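Local atomic coordinates of genome packaging NTPase B204 (Sulfolobus turreted icosahedral virus 2, PDB entry 4KFS), a protein that probably hydrolyses nucleoside triphosphates through a P-loop ATPase-type domain to drive packaging of viral DNA into the capsid. Residues V7-R12 and G132-T137; G54-S59 and Y68-D73; A87-S92 and R127-G132. All coordinates share one frame; numbering follows the deposited sequence.

Contact 1. Residues V7-R12 and G132-T137; sequences VVLVGR and GLILST
Five backbone hydrogen bonds join V7-G11 to L133-T137 as parallel strands. V7 N gives its proton to L133 O at 2.7 Å, almost perfectly straight. V7 O then accepts from L135 N, and L9 N donates to L135 O, also at 2.7 Å. L9 O takes T137 N in a more bent bond, with an angle of 150° at the hydrogen. G11 N reaches T137 O at 3.1 Å, so the pairing runs one residue past the end of strand 6-10. V7 O, L9 O, L135 O and T137 O each also receive a CA-H from the facing strand. The two short strand axes are 4.5 Å apart and diverge by 16°.

Side chains alternate between the two faces. On the face of V7, L9, I134 and S136, methyl CD1 of L9 meets methyl CG2 of I134 at 3.8 Å, and the two side chains slant across one another. Next to them, L9 CB packs on S136 CB at 3.8 Å. S136 OG bonds to the backbone O of D103. On the face of V8, V10, L135 and T137, V10 and T137 lie alongside and point the same way, CG2 to CG2 at 4.0 Å. In T137, OG1 stands anti to the backbone N (chi1 177°), which places CG2 against V10 and L9 O.

G11 opens a probable Walker A P-loop, and K17 of that loop donates to G11 O. R12 touches the bound AMP. Helix 17-31 covers the L9 and I134 face. Helix 145-150 covers V8, V10 and L135. Strands 98-102 and 153-156 flank the pair, placing it inside the sheet.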
loop_
_atom_site.group_PDB
_atom_site.type_symbol
_atom_site.label_atom_id
_atom_site.label_comp_id
_atom_site.label_asym_id
_atom_site.label_seq_id
_atom_site.Cartn_x
_atom_site.Cartn_y
_atom_site.Cartn_z
ATOM N N VAL A 7 -2.999 -4.079 2.183
ATOM C CA VAL A 7 -2.215 -3.626 3.306
ATOM C C VAL A 7 -2.031 -2.117 3.224
ATOM O O VAL A 7 -1.584 -1.595 2.202
ATOM C CB VAL A 7 -0.845 -4.300 3.315
ATOM C CG1 VAL A 7 -0.024 -3.819 4.489
ATOM C CG2 VAL A 7 -0.999 -5.819 3.321
ATOM N N VAL A 8 -2.382 -1.414 4.294
ATOM C CA VAL A 8 -2.156 0.026 4.362
ATOM C C VAL A 8 -1.080 0.356 5.391
ATOM O O VAL A 8 -1.143 -0.109 6.524
ATOM C CB VAL A 8 -3.438 0.794 4.701
ATOM C CG1 VAL A 8 -3.191 2.316 4.617
ATOM C CG2 VAL A 8 -4.551 0.368 3.777
ATOM N N LEU A 9 -0.086 1.138 4.966
ATOM C CA LEU A 9 1.021 1.569 5.806
ATOM C C LEU A 9 0.884 3.054 6.107
ATOM O O LEU A 9 0.740 3.869 5.197
ATOM C CB LEU A 9 2.351 1.355 5.086
ATOM C CG LEU A 9 2.999 -0.025 5.151
ATOM C CD1 LEU A 9 2.209 -1.020 4.328
ATOM C CD2 LEU A 9 4.436 0.046 4.664
ATOM N N VAL A 10 0.926 3.406 7.381
ATOM C CA VAL A 10 0.809 4.797 7.783
ATOM C C VAL A 10 1.960 5.186 8.710
ATOM O O VAL A 10 2.150 4.586 9.768
ATOM C CB VAL A 10 -0.526 5.068 8.498
ATOM C CG1 VAL A 10 -0.706 6.572 8.736
ATOM C CG2 VAL A 10 -1.688 4.521 7.683
ATOM N N GLY A 11 2.730 6.185 8.293
ATOM C CA GLY A 11 3.804 6.710 9.116
ATOM C C GLY A 11 4.478 7.875 8.429
ATOM O O GLY A 11 4.462 7.976 7.205
ATOM N N ARG A 12 5.088 8.750 9.219
ATOM C CA ARG A 12 5.749 9.932 8.680
ATOM C C ARG A 12 7.073 9.620 7.982
ATOM O O ARG A 12 7.544 8.477 7.964
ATOM C CB ARG A 12 5.953 10.966 9.788
ATOM C CG ARG A 12 4.651 11.545 10.355
ATOM C CD ARG A 12 4.859 12.026 11.781
ATOM N NE ARG A 12 3.979 13.135 12.162
ATOM C CZ ARG A 12 2.717 12.991 12.562
ATOM N NH1 ARG A 12 2.170 11.782 12.613
ATOM N NH2 ARG A 12 1.994 14.054 12.899
ATOM N N GLY A 132 -3.174 -7.927 -5.020
ATOM C CA GLY A 132 -3.040 -7.373 -3.682
ATOM C C GLY A 132 -2.690 -5.893 -3.773
ATOM O O GLY A 132 -2.278 -5.410 -4.836
ATOM N N LEU A 133 -2.853 -5.168 -2.674
ATOM C CA LEU A 133 -2.444 -3.768 -2.609
ATOM C C LEU A 133 -1.613 -3.495 -1.369
ATOM O O LEU A 133 -1.952 -3.939 -0.267
ATOM C CB LEU A 133 -3.651 -2.838 -2.571
ATOM C CG LEU A 133 -4.526 -2.565 -3.786
ATOM C CD1 LEU A 133 -5.740 -1.788 -3.296
ATOM C CD2 LEU A 133 -3.789 -1.753 -4.845
ATOM N N ILE A 134 -0.523 -2.764 -1.557
ATOM C CA ILE A 134 0.188 -2.163 -0.446
ATOM C C ILE A 134 0.169 -0.652 -0.672
ATOM O O ILE A 134 0.750 -0.141 -1.641
ATOM C CB ILE A 134 1.631 -2.686 -0.359
ATOM C CG1 ILE A 134 1.632 -4.184 -0.033
ATOM C CG2 ILE A 134 2.400 -1.904 0.671
ATOM C CD1 ILE A 134 3.020 -4.827 -0.023
ATOM N N LEU A 135 -0.540 0.054 0.198
ATOM C CA LEU A 135 -0.709 1.492 0.072
ATOM C C LEU A 135 0.017 2.170 1.214
ATOM O O LEU A 135 -0.174 1.796 2.370
ATOM C CB LEU A 135 -2.184 1.867 0.153
ATOM C CG LEU A 135 -3.201 1.262 -0.810
ATOM C CD1 LEU A 135 -4.554 1.919 -0.589
ATOM C CD2 LEU A 135 -2.747 1.413 -2.261
ATOM N N SER A 136 0.848 3.165 0.927
ATOM C CA SER A 136 1.486 3.872 2.043
ATOM C C SER A 136 1.132 5.346 2.019
ATOM O O SER A 136 0.883 5.926 0.953
ATOM C CB SER A 136 3.005 3.652 2.094
ATOM O OG SER A 136 3.687 4.429 1.124
ATOM N N THR A 137 1.063 5.933 3.204
ATOM C CA THR A 137 0.756 7.345 3.335
ATOM C C THR A 137 1.403 7.919 4.581
ATOM O O THR A 137 1.758 7.186 5.496
ATOM C CB THR A 137 -0.764 7.601 3.352
ATOM O OG1 THR A 137 -1.013 8.998 3.548
ATOM C CG2 THR A 137 -1.444 6.809 4.461
#

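Contact 2. Residues G54-S59 and Y68-D73; sequences GYNATS and YVVVYD
Y55 N donates to Y68 O at 2.8 Å, and Y55 O accepts V70 N at the same length. These bonds pair the strands of a beta-alpha-beta unit, in which 55-56 and 68-72 run parallel and helix 60-65 connects them. At both carbonyls the donor lies well out of the carbonyl plane, by 31° at Y68 and 35° at Y55. A third bond, A57 N to V70 O at 2.9 Å, is bent to 139° at the hydrogen. A water lies next to it. It donates to A57 O and weakly to V70 O, and weakly accepts from Y72 N.

The apolar part is small. V70 places CG2 against G54, 3.7 Å from its N. Y55 touches the partner strand through CB, which sits against Y68 O, while its ring leads away to a cation-pi contact with K66. Strand 55-56 is an edge of the sheet; strand 68-72 pairs with it on one side and with strand 35-40 on the other. D73, just beyond strand 68-72, binds the zinc ion with D39, H41 and H108. V69 holds CG1 between its backbone N and carbonyl carbon, so that CG2, anti to the N, meets A57 CB at 3.5 Å.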
loop_
_atom_site.group_PDB
_atom_site.type_symbol
_atom_site.label_atom_id
_atom_site.label_comp_id
_atom_site.label_asym_id
_atom_site.label_seq_id
_atom_site.Cartn_x
_atom_site.Cartn_y
_atom_site.Cartn_z
ATOM N N GLY A 54 13.053 -3.686 -9.551
ATOM C CA GLY A 54 12.374 -4.277 -10.687
ATOM C C GLY A 54 12.719 -3.644 -12.014
ATOM O O GLY A 54 13.537 -2.720 -12.087
ATOM N N TYR A 55 12.102 -4.161 -13.072
ATOM C CA TYR A 55 12.285 -3.613 -14.404
ATOM C C TYR A 55 11.611 -2.252 -14.481
ATOM O O TYR A 55 10.422 -2.130 -14.172
ATOM C CB TYR A 55 11.685 -4.547 -15.460
ATOM C CG TYR A 55 11.974 -4.095 -16.878
ATOM C CD1 TYR A 55 13.146 -4.482 -17.526
ATOM C CD2 TYR A 55 11.087 -3.264 -17.566
ATOM C CE1 TYR A 55 13.419 -4.067 -18.828
ATOM C CE2 TYR A 55 11.355 -2.844 -18.859
ATOM C CZ TYR A 55 12.526 -3.247 -19.482
ATOM O OH TYR A 55 12.797 -2.829 -20.771
ATOM N N ASN A 56 12.363 -1.233 -14.889
ATOM C CA ASN A 56 11.807 0.115 -15.030
ATOM C C ASN A 56 11.002 0.292 -16.322
ATOM O O ASN A 56 11.549 0.656 -17.362
ATOM C CB ASN A 56 12.921 1.169 -14.920
ATOM C CG ASN A 56 13.541 1.227 -13.522
ATOM O OD1 ASN A 56 13.300 2.169 -12.767
ATOM N ND2 ASN A 56 14.333 0.219 -13.172
ATOM N N ALA A 57 9.697 0.029 -16.236
ATOM C CA ALA A 57 8.781 0.077 -17.379
ATOM C C ALA A 57 8.726 1.433 -18.081
ATOM O O ALA A 57 8.793 2.474 -17.442
ATOM C CB ALA A 57 7.374 -0.312 -16.934
ATOM N N THR A 58 8.567 1.417 -19.404
ATOM C CA THR A 58 8.459 2.663 -20.144
ATOM C C THR A 58 7.180 2.706 -20.989
ATOM O O THR A 58 6.991 3.618 -21.795
ATOM C CB THR A 58 9.714 2.918 -21.013
ATOM O OG1 THR A 58 9.973 1.778 -21.841
ATOM C CG2 THR A 58 10.940 3.163 -20.128
ATOM N N SER A 59 6.312 1.717 -20.788
ATOM C CA SER A 59 5.064 1.606 -21.529
ATOM C C SER A 59 4.120 0.664 -20.800
ATOM O O SER A 59 4.549 -0.135 -19.967
ATOM C CB SER A 59 5.318 1.051 -22.927
ATOM O OG SER A 59 5.599 -0.334 -22.860
ATOM N N TYR A 68 8.590 -8.348 -12.427
ATOM C CA TYR A 68 8.813 -7.422 -11.338
ATOM C C TYR A 68 9.027 -6.082 -11.982
ATOM O O TYR A 68 9.977 -5.885 -12.733
ATOM C CB TYR A 68 10.038 -7.841 -10.528
ATOM C CG TYR A 68 9.845 -9.174 -9.851
ATOM C CD1 TYR A 68 9.085 -9.277 -8.690
ATOM C CD2 TYR A 68 10.412 -10.332 -10.372
ATOM C CE1 TYR A 68 8.895 -10.491 -8.062
ATOM C CE2 TYR A 68 10.235 -11.554 -9.739
ATOM C CZ TYR A 68 9.469 -11.627 -8.593
ATOM O OH TYR A 68 9.274 -12.836 -7.960
ATOM N N VAL A 69 8.128 -5.155 -11.719
ATOM C CA VAL A 69 8.107 -3.969 -12.528
ATOM C C VAL A 69 7.922 -2.702 -11.707
ATOM O O VAL A 69 7.180 -2.672 -10.713
ATOM C CB VAL A 69 7.060 -4.113 -13.680
ATOM C CG1 VAL A 69 5.661 -4.296 -13.126
ATOM C CG2 VAL A 69 7.120 -2.933 -14.627
ATOM N N VAL A 70 8.649 -1.674 -12.118
ATOM C CA VAL A 70 8.604 -0.369 -11.497
ATOM C C VAL A 70 8.043 0.631 -12.494
ATOM O O VAL A 70 8.532 0.748 -13.624
ATOM C CB VAL A 70 10.003 0.054 -11.005
ATOM C CG1 VAL A 70 9.938 1.389 -10.277
ATOM C CG2 VAL A 70 10.563 -1.015 -10.076
ATOM N N VAL A 71 6.982 1.319 -12.082
ATOM C CA VAL A 71 6.333 2.310 -12.920
ATOM C C VAL A 71 6.668 3.704 -12.423
ATOM O O VAL A 71 6.506 3.999 -11.243
ATOM C CB VAL A 71 4.796 2.135 -12.925
ATOM C CG1 VAL A 71 4.165 3.123 -13.872
ATOM C CG2 VAL A 71 4.415 0.713 -13.322
ATOM N N TYR A 72 7.170 4.550 -13.312
ATOM C CA TYR A 72 7.404 5.944 -12.967
ATOM C C TYR A 72 6.120 6.707 -13.213
ATOM O O TYR A 72 5.760 6.971 -14.351
ATOM C CB TYR A 72 8.531 6.542 -13.810
ATOM N N ASP A 73 5.419 7.039 -12.141
ATOM C CA ASP A 73 4.182 7.782 -12.261
ATOM C C ASP A 73 4.448 9.256 -12.011
ATOM O O ASP A 73 4.375 9.726 -10.874
ATOM C CB ASP A 73 3.136 7.262 -11.277
ATOM C CG ASP A 73 1.788 7.935 -11.460
ATOM O OD1 ASP A 73 1.534 8.447 -12.567
ATOM O OD2 ASP A 73 0.985 7.954 -10.502
HETATM O O HOH W 1 9.797 3.627 -15.026
#

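Contact 3. Residues A87-S92 and R127-G132; sequences ASKLHS and RHAGLG
A type I beta turn from R127 to G130, closed by G130 N to R127 O, leads into strand 131-137 and brings G130, which has a positive phi, close against S92 of helix 80-95, with their CA atoms 5.8 Å apart.

S92 meets the turn with both side-chain atoms. CB rests 3.3 Å from G130 O. OG is within reach of two carbonyl oxygens, 3.0 Å from A129 O across the contact and 3.1 Å from K89 O in its own helix. It has one proton for the two. With chi1 at 65°, OG stands between the backbone N and the carbonyl carbon, turned back toward the K89 carbonyl. A water donates to K89 O; it also lies near A129 O, but too close for that bond to be trusted.

L131 fills the apolar side. Its two methyls lie against the helix: CD1 packs on S88 CB at 3.8 Å and on CG of K89, while CD2 lies 3.6 Å from S88 O and also reaches S92 CB. The K89 side chain crosses that of L131 at roughly a right angle. Its CD lies 3.9 Å from A129 CB. Beyond this the chain bends at chi3 (-72°), and NZ forms a salt bridge with E121. S88 OG bonds back to L84 O within the helix.

The contact packs helix 80-95 on the start of strand 131-137. W85 of the same helix touches A129 and L131. T98 of strand 98-102 packs against S92 and L131, and its backbone bonds to G130 and G132. S88 also touches I37 of strand 35-40.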
loop_
_atom_site.group_PDB
_atom_site.type_symbol
_atom_site.label_atom_id
_atom_site.label_comp_id
_atom_site.label_asym_id
_atom_site.label_seq_id
_atom_site.Cartn_x
_atom_site.Cartn_y
_atom_site.Cartn_z
ATOM N N ALA A 87 -3.851 -2.389 -16.853
ATOM C CA ALA A 87 -2.583 -3.068 -17.170
ATOM C C ALA A 87 -2.231 -4.099 -16.104
ATOM O O ALA A 87 -1.717 -5.189 -16.400
ATOM C CB ALA A 87 -1.453 -2.063 -17.305
ATOM N N SER A 88 -2.515 -3.749 -14.855
ATOM C CA SER A 88 -2.127 -4.609 -13.745
ATOM C C SER A 88 -2.995 -5.861 -13.733
ATOM O O SER A 88 -2.521 -6.946 -13.400
ATOM C CB SER A 88 -2.205 -3.858 -12.418
ATOM O OG SER A 88 -1.239 -2.817 -12.372
ATOM N N LYS A 89 -4.266 -5.713 -14.110
ATOM C CA LYS A 89 -5.145 -6.874 -14.186
ATOM C C LYS A 89 -4.655 -7.878 -15.237
ATOM O O LYS A 89 -4.703 -9.089 -15.025
ATOM C CB LYS A 89 -6.595 -6.459 -14.450
ATOM C CG LYS A 89 -7.269 -5.825 -13.220
ATOM C CD LYS A 89 -8.789 -5.745 -13.362
ATOM C CE LYS A 89 -9.205 -4.682 -14.365
ATOM N NZ LYS A 89 -10.695 -4.513 -14.416
ATOM N N LEU A 90 -4.161 -7.361 -16.356
ATOM C CA LEU A 90 -3.634 -8.209 -17.423
ATOM C C LEU A 90 -2.325 -8.838 -16.980
ATOM O O LEU A 90 -2.040 -9.995 -17.281
ATOM C CB LEU A 90 -3.468 -7.392 -18.700
ATOM C CG LEU A 90 -4.836 -6.978 -19.259
ATOM C CD1 LEU A 90 -4.733 -5.827 -20.250
ATOM C CD2 LEU A 90 -5.533 -8.163 -19.879
ATOM N N HIS A 91 -1.543 -8.070 -16.233
ATOM C CA HIS A 91 -0.328 -8.592 -15.631
ATOM C C HIS A 91 -0.591 -9.828 -14.749
ATOM O O HIS A 91 0.118 -10.826 -14.855
ATOM C CB HIS A 91 0.369 -7.502 -14.817
ATOM C CG HIS A 91 1.537 -7.998 -14.024
ATOM N ND1 HIS A 91 2.842 -7.695 -14.350
ATOM C CD2 HIS A 91 1.597 -8.770 -12.912
ATOM C CE1 HIS A 91 3.655 -8.270 -13.482
ATOM N NE2 HIS A 91 2.925 -8.930 -12.600
ATOM N N SER A 92 -1.600 -9.764 -13.883
ATOM C CA SER A 92 -1.869 -10.887 -12.990
ATOM C C SER A 92 -2.511 -12.087 -13.683
ATOM O O SER A 92 -2.499 -13.185 -13.149
ATOM C CB SER A 92 -2.683 -10.469 -11.760
ATOM O OG SER A 92 -3.975 -10.030 -12.120
ATOM N N ARG A 127 -9.314 -9.156 -4.916
ATOM C CA ARG A 127 -9.052 -10.588 -4.974
ATOM C C ARG A 127 -9.586 -11.194 -6.270
ATOM O O ARG A 127 -8.922 -12.018 -6.900
ATOM C CB ARG A 127 -9.617 -11.313 -3.743
ATOM C CG ARG A 127 -9.184 -10.706 -2.398
ATOM C CD ARG A 127 -9.034 -11.774 -1.312
ATOM N NE ARG A 127 -9.243 -11.247 0.037
ATOM C CZ ARG A 127 -8.282 -11.039 0.934
ATOM N NH1 ARG A 127 -7.008 -11.313 0.650
ATOM N NH2 ARG A 127 -8.595 -10.562 2.132
ATOM N N HIS A 128 -10.779 -10.780 -6.678
ATOM C CA HIS A 128 -11.302 -11.192 -7.972
ATOM C C HIS A 128 -10.369 -10.770 -9.104
ATOM O O HIS A 128 -10.230 -11.487 -10.090
ATOM C CB HIS A 128 -12.697 -10.628 -8.236
ATOM C CG HIS A 128 -13.209 -10.937 -9.610
ATOM N ND1 HIS A 128 -12.965 -10.123 -10.697
ATOM C CD2 HIS A 128 -13.921 -11.990 -10.081
ATOM C CE1 HIS A 128 -13.518 -10.652 -11.775
ATOM N NE2 HIS A 128 -14.101 -11.787 -11.429
ATOM N N ALA A 129 -9.737 -9.608 -8.954
ATOM C CA ALA A 129 -8.856 -9.078 -9.988
ATOM C C ALA A 129 -7.462 -9.683 -9.950
ATOM O O ALA A 129 -6.647 -9.402 -10.828
ATOM C CB ALA A 129 -8.769 -7.562 -9.894
ATOM N N GLY A 130 -7.181 -10.489 -8.927
ATOM C CA GLY A 130 -5.880 -11.120 -8.770
ATOM C C GLY A 130 -4.773 -10.182 -8.307
ATOM O O GLY A 130 -3.587 -10.397 -8.620
ATOM N N LEU A 131 -5.150 -9.146 -7.556
ATOM C CA LEU A 131 -4.216 -8.082 -7.211
ATOM C C LEU A 131 -4.267 -7.702 -5.736
ATOM O O LEU A 131 -5.281 -7.198 -5.261
ATOM C CB LEU A 131 -4.484 -6.833 -8.049
ATOM C CG LEU A 131 -4.195 -6.899 -9.559
ATOM C CD1 LEU A 131 -4.737 -5.670 -10.252
ATOM C CD2 LEU A 131 -2.709 -6.996 -9.800
ATOM N N GLY A 132 -3.174 -7.927 -5.020
ATOM C CA GLY A 132 -3.040 -7.373 -3.682
ATOM C C GLY A 132 -2.690 -5.893 -3.773
ATOM O O GLY A 132 -2.278 -5.410 -4.836
HETATM O O HOH W 2 -6.814 -9.998 -13.200
#

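How the contacts relate
All three contacts belong to one mixed sheet and its covering helices. Contact 1 lies deep in the fold, its centre about 4 Å from the centre of the chain. Contact 2 is at the 55-56 edge, about 19 Å from contact 1 between centres. Contact 3 is about 18 Å from contact 1 between centres and shares G132 and strand 131-137 with it. Contacts 2 and 3 do not touch, although their nearest atoms are about 4 Å apart; strand 68-72 leads on to helix 80-95. Along the chain, 2 closes before 3 opens, and both fall inside the loop closed by 1. Contact 1 thus joins distant sequence beside the probable nucleotide site, while contact 2 adds the edge strand and contact 3 packs a helix.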